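Local structure of fructokinase (Vibrio cholerae serotype O1, 5EY7) at residues Val50-Ala55 with Glu83-Gln88. The protein is a fructokinase of the PfkB family, which transfers a phosphate from ATP to fructose. Numbering follows the deposited sequence.
Sequences VAVAIA and EQVDCQ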
loop_
_atom_site.group_PDB
_atom_site.type_symbol
_atom_site.label_atom_id
_atom_site.label_comp_id
_atom_site.label_asym_id
_atom_site.label_seq_id
_atom_site.Cartn_x
_atom_site.Cartn_y
_atom_site.Cartn_z
ATOM N N VAL A 50 -9.397 -16.689 10.089
ATOM C CA VAL A 50 -10.295 -17.783 10.439
ATOM C C VAL A 50 -9.531 -19.102 10.491
ATOM O O VAL A 50 -9.761 -19.926 11.373
ATOM C CB VAL A 50 -11.470 -17.890 9.439
ATOM C CG1 VAL A 50 -12.414 -19.024 9.826
ATOM C CG2 VAL A 50 -12.218 -16.571 9.360
ATOM N N ALA A 51 -8.608 -19.286 9.553
ATOM C CA ALA A 51 -7.780 -20.489 9.523
ATOM C C ALA A 51 -6.985 -20.621 10.815
ATOM O O ALA A 51 -6.856 -21.709 11.375
ATOM C CB ALA A 51 -6.841 -20.469 8.331
ATOM N N VAL A 52 -6.450 -19.496 11.275
ATOM C CA VAL A 52 -5.662 -19.446 12.496
ATOM C C VAL A 52 -6.534 -19.635 13.739
ATOM O O VAL A 52 -6.130 -20.291 14.699
ATOM C CB VAL A 52 -4.886 -18.110 12.577
ATOM C CG1 VAL A 52 -4.547 -17.744 14.016
ATOM C CG2 VAL A 52 -3.633 -18.184 11.716
ATOM N N ALA A 53 -7.737 -19.076 13.708
ATOM C CA ALA A 53 -8.660 -19.198 14.829
ATOM C C ALA A 53 -9.104 -20.645 15.028
ATOM O O ALA A 53 -9.300 -21.099 16.157
ATOM C CB ALA A 53 -9.864 -18.303 14.618
ATOM N N ILE A 54 -9.263 -21.366 13.926
ATOM C CA ILE A 54 -9.670 -22.763 13.977
ATOM C C ILE A 54 -8.539 -23.623 14.528
ATOM O O ILE A 54 -8.755 -24.482 15.381
ATOM C CB ILE A 54 -10.082 -23.277 12.584
ATOM C CG1 ILE A 54 -11.335 -22.548 12.106
ATOM C CG2 ILE A 54 -10.317 -24.779 12.600
ATOM C CD1 ILE A 54 -11.732 -22.881 10.698
ATOM N N ALA A 55 -7.327 -23.375 14.038
ATOM C CA ALA A 55 -6.152 -24.123 14.466
ATOM C C ALA A 55 -5.869 -23.915 15.950
ATOM O O ALA A 55 -5.491 -24.850 16.651
ATOM C CB ALA A 55 -4.946 -23.723 13.641
ATOM N N GLU A 83 1.210 -21.791 13.161
ATOM C CA GLU A 83 -0.024 -21.574 13.918
ATOM C C GLU A 83 -1.045 -22.707 14.217
ATOM O O GLU A 83 -1.778 -22.574 15.203
ATOM C CB GLU A 83 -0.794 -20.426 13.249
ATOM C CG GLU A 83 -1.586 -19.591 14.234
ATOM C CD GLU A 83 -0.714 -18.792 15.185
ATOM O OE1 GLU A 83 0.423 -18.456 14.798
ATOM O OE2 GLU A 83 -1.171 -18.493 16.313
ATOM N N GLN A 84 -1.141 -23.797 13.452
ATOM C CA GLN A 84 -0.246 -24.211 12.388
ATOM C C GLN A 84 -1.056 -24.711 11.190
ATOM O O GLN A 84 -1.258 -25.917 11.009
ATOM C CB GLN A 84 0.686 -25.305 12.894
ATOM C CG GLN A 84 0.074 -26.181 13.980
ATOM C CD GLN A 84 1.065 -27.151 14.583
ATOM O OE1 GLN A 84 2.098 -27.447 13.987
ATOM N NE2 GLN A 84 0.755 -27.648 15.777
ATOM N N VAL A 85 -1.513 -23.771 10.371
ATOM C CA VAL A 85 -2.347 -24.067 9.216
ATOM C C VAL A 85 -1.560 -24.758 8.111
ATOM O O VAL A 85 -0.423 -24.394 7.829
ATOM C CB VAL A 85 -2.973 -22.780 8.648
ATOM C CG1 VAL A 85 -3.996 -23.108 7.559
ATOM C CG2 VAL A 85 -3.613 -21.978 9.760
ATOM N N ASP A 86 -2.170 -25.761 7.488
ATOM C CA ASP A 86 -1.614 -26.346 6.276
ATOM C C ASP A 86 -1.665 -25.313 5.157
ATOM O O ASP A 86 -2.711 -24.736 4.876
ATOM C CB ASP A 86 -2.383 -27.610 5.873
ATOM C CG ASP A 86 -1.716 -28.378 4.740
ATOM O OD1 ASP A 86 -1.061 -27.761 3.876
ATOM O OD2 ASP A 86 -1.851 -29.617 4.716
ATOM N N CYS A 87 -0.520 -25.084 4.524
ATOM C CA CYS A 87 -0.445 -24.185 3.381
ATOM C C CYS A 87 0.439 -24.769 2.285
ATOM O O CYS A 87 1.232 -24.061 1.672
ATOM C CB CYS A 87 0.059 -22.802 3.809
ATOM S SG CYS A 87 1.422 -22.828 4.975
ATOM N N GLN A 88 0.299 -26.070 2.053
ATOM C CA GLN A 88 0.943 -26.724 0.923
ATOM C C GLN A 88 0.421 -26.124 -0.373
ATOM O O GLN A 88 1.143 -26.011 -1.360
ATOM C CB GLN A 88 0.680 -28.227 0.949
ATOM C CG GLN A 88 1.220 -28.970 -0.252
ATOM C CD GLN A 88 0.777 -30.416 -0.288
ATOM O OE1 GLN A 88 -0.344 -30.737 0.099
ATOM N NE2 GLN A 88 1.655 -31.299 -0.756
#
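Helix 46-56 meets the loop that leads into the edge strand 86-93 of the central sheet, the backbones coming nearest where the CA atoms of Val-52 and Glu-83 lie 6.2 Å apart, with Ala-55 and Gln-84 about as close. This is packing within the ribokinase-like alpha/beta fold, where the helix lies against strands 21-24 and 61-68 and the loop follows helix 71-81. The Val-85 side chain leaves its backbone toward the helix, and its methyls meet the surface made by Ala-51, Val-52 and Ala-55. Its CG2, set beside its own backbone N and opposite the carbonyl carbon, reaches to 3.8 Å from Ala-51 CB, with CG1 only slightly farther from that methyl. The same CG2 also lies against the Ala-51 carbonyl, 3.6 Å from Ala-51 O, an oxygen already engaged by Ala-55 N in the helix and by the hydroxyl of Ser-61. Val-52 CG2 borders this patch from the next position on the helix, and Leu-80 of helix 71-81 touches both valines.

Beside it the contact is made by the aliphatic part of an acidic side chain. The Glu-83 chain, bent about its CB-CG bond (chi2 68°), crosses Val-52 obliquely and brings CD beside Val-52 CG1, and OE2 forms a salt bridge with Arg-56 just beyond the segment. No hydrogen bond joins the two segments. Ala-55 faces backbone instead, its CB 3.7 Å from Glu-83 O and close to Gln-84 N, both atoms of the Glu-83 to Gln-84 peptide, which is modelled cis. The helix also carries Asn-49, which binds fructose, with its side chain about 6 Å from that of Val-52. Glu-83 CG rests over the fork of Val-52, 3.5 Å from both CG1 and CG2.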